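Long-range contact in extracellular sialidase/neuraminidase, putative (Aspergillus fumigatus, PDB 2XZI), which hydrolyses sialic acid glycosides as an exo-sialidase, apparently preferring the deaminated sugar KDN, and probably acts outside the fungal cell: residues A[229-241]-A[277-291]. Sequence-based numbering, arbitrary orientation.
With KDM (deamino-alpha-neuraminic acid), chain C.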
ATOM      1  N   GLU A 229      -7.265   7.672   3.404  1.00  6.65           N
ATOM      2  CA  GLU A 229      -6.127   6.808   3.069  1.00  6.45           C
ATOM      3  C   GLU A 229      -4.878   7.310   3.757  1.00  6.27           C
ATOM      4  O   GLU A 229      -4.257   8.282   3.320  1.00  6.92           O
ATOM      5  CB  GLU A 229      -5.903   6.732   1.554  1.00  7.30           C
ATOM      6  CG  GLU A 229      -6.971   5.978   0.793  1.00  6.47           C
ATOM      7  CD  GLU A 229      -6.712   5.892  -0.705  1.00  7.14           C
ATOM      8  OE1 GLU A 229      -5.841   6.641  -1.228  1.00  8.73           O
ATOM      9  OE2 GLU A 229      -7.359   5.023  -1.333  1.00  8.66           O
ATOM     10  N   GLY A 230      -4.540   6.670   4.868  1.00  6.02           N
ATOM     11  CA  GLY A 230      -3.417   7.081   5.678  1.00  6.19           C
ATOM     12  C   GLY A 230      -2.212   6.177   5.610  1.00  5.59           C
ATOM     13  O   GLY A 230      -2.315   5.008   5.219  1.00  5.42           O
ATOM     14  N   THR A 231      -1.074   6.751   5.981  1.00  5.14           N
ATOM     15  CA  THR A 231       0.192   6.041   6.187  1.00  6.01           C
ATOM     16  C   THR A 231       0.671   6.339   7.598  1.00  5.87           C
ATOM     17  O   THR A 231       0.347   7.385   8.160  1.00  5.55           O
ATOM     18  CB  THR A 231       1.317   6.418   5.173  1.00  5.85           C
ATOM     19  OG1 THR A 231       1.924   7.681   5.512  1.00  7.76           O
ATOM     20  CG2 THR A 231       0.800   6.461   3.736  1.00  6.45           C
ATOM     21  N   ILE A 232       1.421   5.400   8.164  1.00  5.92           N
ATOM     22  CA  ILE A 232       1.959   5.524   9.517  1.00  6.49           C
ATOM     23  C   ILE A 232       3.431   5.126   9.534  1.00  6.36           C
ATOM     24  O   ILE A 232       3.854   4.169   8.850  1.00  6.48           O
ATOM     25  CB  ILE A 232       1.131   4.661  10.527  1.00  6.48           C
ATOM     26  CG1 ILE A 232       1.483   4.989  11.985  1.00  8.13           C
ATOM     27  CG2 ILE A 232       1.304   3.152  10.273  1.00  7.82           C
ATOM     28  CD1 ILE A 232       0.775   6.185  12.539  1.00  9.49           C
ATOM     29  N   VAL A 233       4.220   5.876  10.297  1.00  6.37           N
ATOM     30  CA  VAL A 233       5.607   5.497  10.568  1.00  6.46           C
ATOM     31  C   VAL A 233       5.951   5.905  11.991  1.00  6.10           C
ATOM     32  O   VAL A 233       5.339   6.822  12.551  1.00  6.49           O
ATOM     33  CB  VAL A 233       6.600   6.091   9.521  1.00  6.39           C
ATOM     34  CG1 VAL A 233       7.032   7.517   9.901  1.00  7.33           C
ATOM     35  CG2 VAL A 233       7.823   5.183   9.324  1.00  5.67           C
ATOM     36  N   GLN A 234       6.924   5.205  12.558  1.00  6.08           N
ATOM     37  CA  GLN A 234       7.523   5.627  13.808  1.00  5.53           C
ATOM     38  C   GLN A 234       8.805   6.345  13.432  1.00  6.27           C
ATOM     39  O   GLN A 234       9.675   5.774  12.789  1.00  5.88           O
ATOM     40  CB  GLN A 234       7.823   4.428  14.693  1.00  6.32           C
ATOM     41  CG  GLN A 234       8.167   4.828  16.114  1.00  7.29           C
ATOM     42  CD  GLN A 234       8.474   3.649  17.012  1.00 10.04           C
ATOM     43  OE1 GLN A 234       8.728   2.519  16.562  1.00 11.01           O
ATOM     44  NE2 GLN A 234       8.469   3.918  18.312  1.00 11.12           N
ATOM     45  N   THR A 235       8.866   7.615  13.793  1.00  7.09           N
ATOM     46  CA  THR A 235       9.991   8.480  13.447  1.00  8.12           C
ATOM     47  C   THR A 235      11.178   8.161  14.360  1.00  8.66           C
ATOM     48  O   THR A 235      11.014   7.438  15.345  1.00  8.70           O
ATOM     49  CB  THR A 235       9.575   9.976  13.436  1.00  8.25           C
ATOM     50  OG1 THR A 235       8.785  10.274  14.589  1.00  9.93           O
ATOM     51  CG2 THR A 235       8.721  10.255  12.200  1.00  9.69           C
ATOM     52  N   PRO A 236      12.385   8.646  14.010  1.00  9.08           N
ATOM     53  CA  PRO A 236      13.541   8.258  14.813  1.00  9.69           C
ATOM     54  C   PRO A 236      13.433   8.642  16.293  1.00 10.41           C
ATOM     55  O   PRO A 236      13.968   7.925  17.132  1.00 11.56           O
ATOM     56  CB  PRO A 236      14.703   8.984  14.125  1.00  9.98           C
ATOM     57  CG  PRO A 236      14.260   9.064  12.672  1.00  9.43           C
ATOM     58  CD  PRO A 236      12.790   9.348  12.775  1.00  9.38           C
ATOM     59  N   ASP A 237      12.712   9.721  16.598  1.00 10.98           N
ATOM     60  CA  ASP A 237      12.425  10.098  17.993  1.00 11.43           C
ATOM     61  C   ASP A 237      11.486   9.134  18.750  1.00 11.24           C
ATOM     62  O   ASP A 237      11.262   9.314  19.950  1.00 12.64           O
ATOM     63  CB  ASP A 237      11.932  11.560  18.076  1.00 10.93           C
ATOM     64  CG  ASP A 237      10.601  11.790  17.346  1.00 12.25           C
ATOM     65  OD1 ASP A 237       9.996  10.811  16.868  1.00 12.27           O
ATOM     66  OD2 ASP A 237      10.150  12.954  17.228  1.00 14.17           O
ATOM     67  N   GLY A 238      10.949   8.119  18.064  1.00 11.44           N
ATOM     68  CA  GLY A 238      10.080   7.105  18.678  1.00 10.31           C
ATOM     69  C   GLY A 238       8.602   7.478  18.662  1.00 10.34           C
ATOM     70  O   GLY A 238       7.743   6.673  19.036  1.00 10.56           O
ATOM     71  N   LYS A 239       8.308   8.698  18.218  1.00 10.03           N
ATOM     72  CA  LYS A 239       6.937   9.180  18.107  1.00 10.20           C
ATOM     73  C   LYS A 239       6.261   8.607  16.848  1.00  9.62           C
ATOM     74  O   LYS A 239       6.941   8.030  15.984  1.00  9.54           O
ATOM     75  CB  LYS A 239       6.903  10.707  18.135  1.00 10.80           C
ATOM     76  CG  LYS A 239       7.422  11.288  19.472  1.00 12.64           C
ATOM     77  CD  LYS A 239       6.729  12.604  19.802  1.00 18.18           C
ATOM     78  CE  LYS A 239       7.108  13.103  21.200  1.00 20.38           C
ATOM     79  NZ  LYS A 239       6.394  14.371  21.576  1.00 22.24           N
ATOM     80  N   LEU A 240       4.938   8.744  16.766  1.00  8.83           N
ATOM     81  CA  LEU A 240       4.169   8.309  15.590  1.00  8.81           C
ATOM     82  C   LEU A 240       3.950   9.475  14.654  1.00  8.67           C
ATOM     83  O   LEU A 240       3.876  10.635  15.073  1.00  9.16           O
ATOM     84  CB  LEU A 240       2.804   7.738  15.994  1.00  8.85           C
ATOM     85  CG  LEU A 240       2.800   6.517  16.922  1.00  9.20           C
ATOM     86  CD1 LEU A 240       1.383   6.079  17.285  1.00  9.71           C
ATOM     87  CD2 LEU A 240       3.581   5.361  16.302  1.00 11.01           C
ATOM     88  N   TYR A 241       3.795   9.148  13.375  1.00  8.08           N
ATOM     89  CA  TYR A 241       3.681  10.135  12.310  1.00  7.56           C
ATOM     90  C   TYR A 241       2.658   9.593  11.323  1.00  6.80           C
ATOM     91  O   TYR A 241       2.883   8.519  10.752  1.00  6.52           O
ATOM     92  CB  TYR A 241       5.075  10.298  11.674  1.00  7.80           C
ATOM     93  CG  TYR A 241       5.239  11.025  10.345  1.00  8.46           C
ATOM     94  CD1 TYR A 241       5.098  10.342   9.138  1.00  7.51           C
ATOM     95  CD2 TYR A 241       5.630  12.361  10.293  1.00  9.04           C
ATOM     96  CE1 TYR A 241       5.304  10.978   7.927  1.00  9.68           C
ATOM     97  CE2 TYR A 241       5.830  13.011   9.073  1.00 10.97           C
ATOM     98  CZ  TYR A 241       5.669  12.309   7.895  1.00  9.46           C
ATOM     99  OH  TYR A 241       5.856  12.936   6.673  1.00  9.40           O
ATOM    100  N   GLN A 277      -2.826   8.108  -2.935  1.00  5.20           N
ATOM    101  CA  GLN A 277      -2.142   7.397  -1.866  1.00  5.15           C
ATOM    102  C   GLN A 277      -0.612   7.558  -1.980  1.00  4.75           C
ATOM    103  O   GLN A 277      -0.080   7.793  -3.060  1.00  4.85           O
ATOM    104  CB  GLN A 277      -2.612   5.939  -1.903  1.00  5.51           C
ATOM    105  CG  GLN A 277      -1.985   4.980  -0.890  1.00  5.81           C
ATOM    106  CD  GLN A 277      -0.737   4.270  -1.399  1.00  4.86           C
ATOM    107  OE1 GLN A 277      -0.101   4.699  -2.362  1.00  5.30           O
ATOM    108  NE2 GLN A 277      -0.388   3.154  -0.760  1.00  6.59           N
ATOM    109  N   GLY A 278       0.078   7.465  -0.848  1.00  4.37           N
ATOM    110  CA  GLY A 278       1.537   7.434  -0.807  1.00  5.10           C
ATOM    111  C   GLY A 278       1.971   6.313   0.117  1.00  4.97           C
ATOM    112  O   GLY A 278       1.123   5.556   0.630  1.00  5.70           O
ATOM    113  N   SER A 279       3.287   6.206   0.331  1.00  4.55           N
ATOM    114  CA  SER A 279       3.849   5.201   1.223  1.00  5.16           C
ATOM    115  C   SER A 279       5.017   5.801   2.005  1.00  5.28           C
ATOM    116  O   SER A 279       5.669   6.748   1.542  1.00  4.57           O
ATOM    117  CB  SER A 279       4.231   3.916   0.454  1.00  5.31           C
ATOM    118  OG  SER A 279       5.150   4.184  -0.613  1.00  6.12           O
ATOM    119  N   VAL A 280       5.272   5.236   3.184  1.00  4.75           N
ATOM    120  CA  VAL A 280       6.316   5.727   4.075  1.00  5.37           C
ATOM    121  C   VAL A 280       6.961   4.502   4.750  1.00  5.58           C
ATOM    122  O   VAL A 280       6.300   3.479   4.919  1.00  5.74           O
ATOM    123  CB  VAL A 280       5.731   6.711   5.133  1.00  4.53           C
ATOM    124  CG1 VAL A 280       4.823   5.976   6.158  1.00  5.56           C
ATOM    125  CG2 VAL A 280       6.850   7.504   5.824  1.00  5.44           C
ATOM    126  N   LEU A 281       8.240   4.613   5.117  1.00  5.24           N
ATOM    127  CA  LEU A 281       9.003   3.464   5.597  1.00  5.58           C
ATOM    128  C   LEU A 281      10.083   3.897   6.579  1.00  5.53           C
ATOM    129  O   LEU A 281      10.864   4.790   6.279  1.00  5.77           O
ATOM    130  CB  LEU A 281       9.651   2.736   4.416  1.00  5.91           C
ATOM    131  CG  LEU A 281      10.483   1.499   4.752  1.00  7.58           C
ATOM    132  CD1 LEU A 281       9.554   0.373   5.233  1.00  8.14           C
ATOM    133  CD2 LEU A 281      11.284   1.010   3.548  1.00  9.13           C
ATOM    134  N   ARG A 282      10.119   3.255   7.742  1.00  5.69           N
ATOM    135  CA  ARG A 282      11.241   3.412   8.656  1.00  6.55           C
ATOM    136  C   ARG A 282      12.387   2.550   8.138  1.00  7.84           C
ATOM    137  O   ARG A 282      12.273   1.317   8.038  1.00  8.09           O
ATOM    138  CB  ARG A 282      10.808   2.951  10.040  1.00  7.19           C
ATOM    139  CG  ARG A 282      11.885   2.984  11.112  1.00  8.37           C
ATOM    140  CD  ARG A 282      11.243   2.531  12.414  1.00 11.19           C
ATOM    141  NE  ARG A 282      12.190   2.427  13.522  1.00 11.47           N
ATOM    142  CZ  ARG A 282      12.319   3.322  14.499  1.00 12.03           C
ATOM    143  NH1 ARG A 282      11.568   4.427  14.528  1.00  9.65           N
ATOM    144  NH2 ARG A 282      13.216   3.105  15.453  1.00 11.61           N
ATOM    145  N   TYR A 283      13.490   3.190   7.800  1.00  8.92           N
ATOM    146  CA  TYR A 283      14.612   2.457   7.227  1.00 10.49           C
ATOM    147  C   TYR A 283      15.612   1.940   8.273  1.00 11.87           C
ATOM    148  O   TYR A 283      16.023   0.772   8.217  1.00 12.48           O
ATOM    149  CB  TYR A 283      15.321   3.282   6.142  1.00 10.15           C
ATOM    150  CG  TYR A 283      16.268   2.432   5.338  1.00 10.94           C
ATOM    151  CD1 TYR A 283      15.811   1.699   4.240  1.00 11.75           C
ATOM    152  CD2 TYR A 283      17.609   2.312   5.709  1.00 12.78           C
ATOM    153  CE1 TYR A 283      16.682   0.888   3.513  1.00 13.87           C
ATOM    154  CE2 TYR A 283      18.482   1.498   4.995  1.00 11.47           C
ATOM    155  CZ  TYR A 283      18.011   0.800   3.895  1.00 12.34           C
ATOM    156  OH  TYR A 283      18.872   0.002   3.183  1.00 15.54           O
ATOM    157  N   ASN A 284      16.033   2.815   9.182  1.00 13.56           N
ATOM    158  CA  ASN A 284      17.074   2.485  10.172  1.00 15.12           C
ATOM    159  C   ASN A 284      17.092   3.525  11.277  1.00 16.88           C
ATOM    160  O   ASN A 284      16.635   4.649  11.078  1.00 16.94           O
ATOM    161  CB  ASN A 284      18.452   2.436   9.512  1.00 15.25           C
ATOM    162  CG  ASN A 284      18.949   3.804   9.110  1.00 14.65           C
ATOM    163  OD1 ASN A 284      18.423   4.422   8.193  1.00 13.72           O
ATOM    164  ND2 ASN A 284      19.978   4.285   9.791  1.00 15.93           N
ATOM    165  N   SER A 285      17.662   3.146  12.425  1.00 18.80           N
ATOM    166  CA  SER A 285      17.609   3.963  13.634  1.00 20.56           C
ATOM    167  C   SER A 285      18.969   4.505  14.113  1.00 20.90           C
ATOM    168  O   SER A 285      19.031   5.530  14.799  1.00 21.94           O
ATOM    169  CB  SER A 285      16.920   3.187  14.770  1.00 20.87           C
ATOM    170  OG  SER A 285      17.482   1.897  14.920  1.00 23.71           O
ATOM    171  N   ASP A 286      20.049   3.818  13.764  1.00 21.10           N
ATOM    172  CA  ASP A 286      21.386   4.268  14.152  1.00 20.93           C
ATOM    173  C   ASP A 286      21.829   5.358  13.174  1.00 20.28           C
ATOM    174  O   ASP A 286      21.279   5.459  12.079  1.00 20.15           O
ATOM    175  CB  ASP A 286      22.360   3.088  14.146  1.00 21.58           C
ATOM    176  CG  ASP A 286      23.630   3.362  14.932  1.00 23.36           C
ATOM    177  OD1 ASP A 286      23.617   4.211  15.853  1.00 25.17           O
ATOM    178  OD2 ASP A 286      24.656   2.707  14.637  1.00 26.28           O
ATOM    179  N   ALA A 287      22.811   6.168  13.569  1.00 19.26           N
ATOM    180  CA  ALA A 287      23.268   7.293  12.748  1.00 18.51           C
ATOM    181  C   ALA A 287      23.741   6.835  11.372  1.00 17.36           C
ATOM    182  O   ALA A 287      24.545   5.912  11.273  1.00 18.05           O
ATOM    183  CB  ALA A 287      24.376   8.063  13.455  1.00 18.39           C
ATOM    184  N   PRO A 288      23.235   7.468  10.301  1.00 16.57           N
ATOM    185  CA  PRO A 288      22.161   8.460  10.368  1.00 15.38           C
ATOM    186  C   PRO A 288      20.794   7.800  10.208  1.00 14.34           C
ATOM    187  O   PRO A 288      20.589   7.033   9.269  1.00 13.98           O
ATOM    188  CB  PRO A 288      22.467   9.387   9.184  1.00 15.80           C
ATOM    189  CG  PRO A 288      23.227   8.534   8.211  1.00 15.54           C
ATOM    190  CD  PRO A 288      23.813   7.363   8.946  1.00 16.05           C
ATOM    191  N   ALA A 289      19.879   8.082  11.131  1.00 13.21           N
ATOM    192  CA  ALA A 289      18.524   7.538  11.070  1.00 12.11           C
ATOM    193  C   ALA A 289      17.797   8.070   9.840  1.00 11.04           C
ATOM    194  O   ALA A 289      17.957   9.242   9.485  1.00 12.23           O
ATOM    195  CB  ALA A 289      17.768   7.891  12.323  1.00 12.46           C
ATOM    196  N   ARG A 290      17.019   7.206   9.184  1.00  9.21           N
ATOM    197  CA  ARG A 290      16.342   7.584   7.939  1.00  8.41           C
ATOM    198  C   ARG A 290      14.895   7.107   7.884  1.00  7.75           C
ATOM    199  O   ARG A 290      14.596   5.959   8.241  1.00  8.31           O
ATOM    200  CB  ARG A 290      17.105   7.016   6.732  1.00  8.12           C
ATOM    201  CG  ARG A 290      18.600   7.435   6.633  1.00  8.45           C
ATOM    202  CD  ARG A 290      19.235   6.854   5.376  1.00  8.98           C
ATOM    203  NE  ARG A 290      20.699   6.715   5.373  1.00  9.45           N
ATOM    204  CZ  ARG A 290      21.369   5.690   5.903  1.00 10.54           C
ATOM    205  NH1 ARG A 290      20.746   4.713   6.557  1.00 12.41           N
ATOM    206  NH2 ARG A 290      22.685   5.643   5.778  1.00 12.59           N
ATOM    207  N   THR A 291      14.017   7.991   7.404  1.00  7.63           N
ATOM    208  CA  THR A 291      12.659   7.670   7.022  1.00  7.05           C
ATOM    209  C   THR A 291      12.596   7.901   5.529  1.00  6.50           C
ATOM    210  O   THR A 291      13.152   8.890   5.015  1.00  7.10           O
ATOM    211  CB  THR A 291      11.634   8.588   7.716  1.00  7.36           C
ATOM    212  OG1 THR A 291      11.805   8.536   9.136  1.00  8.10           O
ATOM    213  CG2 THR A 291      10.212   8.170   7.405  1.00  7.13           C
TER
HETATM  214  C2  KDM C 500      -9.210   5.649  -5.713  1.00 17.17           C
HETATM  215  C1  KDM C 500      -8.154   6.475  -6.437  1.00 15.48           C
HETATM  216  C3  KDM C 500      -8.794   4.167  -5.658  1.00 15.42           C
HETATM  217  C4  KDM C 500      -9.387   3.404  -4.437  1.00 13.71           C
HETATM  218  C5  KDM C 500     -10.545   4.122  -3.733  1.00 13.09           C
HETATM  219  C6  KDM C 500     -10.085   5.542  -3.317  1.00 15.14           C
HETATM  220  C7  KDM C 500     -11.235   6.429  -2.817  1.00 15.08           C
HETATM  221  C8  KDM C 500     -10.689   7.752  -2.251  1.00 16.09           C
HETATM  222  C9  KDM C 500     -11.821   8.659  -1.800  1.00 16.78           C
HETATM  223  O5  KDM C 500     -11.022   3.354  -2.599  1.00 11.91           O
HETATM  224  O1A KDM C 500      -7.381   5.891  -7.233  1.00 14.82           O
HETATM  225  O1B KDM C 500      -8.161   7.702  -6.182  1.00 15.44           O
HETATM  226  O4  KDM C 500      -9.849   2.134  -4.899  1.00 11.01           O
HETATM  227  O6  KDM C 500      -9.409   6.263  -4.402  1.00 17.01           O
HETATM  228  O7  KDM C 500     -12.120   6.701  -3.908  1.00 13.04           O
HETATM  229  O8  KDM C 500      -9.849   7.509  -1.114  1.00 16.52           O
HETATM  230  O9  KDM C 500     -12.470   8.020  -0.688  1.00 17.94           O
HETATM  231  O2  KDM C 500     -10.396   5.803  -6.501  1.00 17.19           O
HETATM  232  O   HOH W   1      -1.921   7.548   1.644  1.00  6.40           O
HETATM  233  O   HOH W   2       5.466   2.519   7.372  1.00  6.06           O
HETATM  234  O   HOH W   3      11.801   6.371  10.819  1.00 11.52           O
HETATM  235  O   HOH W   4      12.869   5.340  17.301  1.00 15.56           O
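V233 and V280 form the apolar middle of a buried blade-to-blade contact, where the innermost strands of two successive propeller blades, 230-234 and 279-284, run side by side. The segment axes approach to 6.5 Å at 13°, nearly parallel yet too far apart for direct strand pairing; side chains and waters fill the seam. V280 points CG1 at the facing strand, 3.4 Å from T231 OG1, a hydroxyl that bonds to N243 O, while its CG2 turns toward V233 and the ring of Y241. V233 divides its branches: CG2 lies 3.4 Å from the backbone N of R282, and CG1 meets T291 CG2 tip to tip. Farther out, P236 CG rests 3.7 Å from A289 CB.

The direct polar link is R282. With CG anti to the backbone N (chi1 177°) and the chain extended to NE, it lies alongside Q234, pointing the same way, and delivers NH1 to Q234 O at 2.9 Å. That oxygen lies in the guanidinium plane, but the donor stands above the carbonyl plane, 69° out of it; a weak second bond reaches T235 O, and Q234 OE1 lies over one guanidinium face, offset toward its rim, while accepting from T194 N. Waters bridge further polar groups: I232 O with V280 O, Q234 O with T291 OG1, E229 O with G278 N, and P236 O with R282 NH2.

At the inner end, E229 OE1 packs on Q277 CB at 3.4 Å, while the Q277 amide turns away to donate to S339 O. E229 OE1 forms a salt bridge with R245 and E229 OE2 a hydrogen bond with Y338; OE2 is also 3.4 Å from KDM C6, which places the inner end of the seam at the wall of the sugar pocket. Neighbouring blades packed through their inner strands around a central ligand site are the hallmark of the six-bladed sialidase beta-propeller.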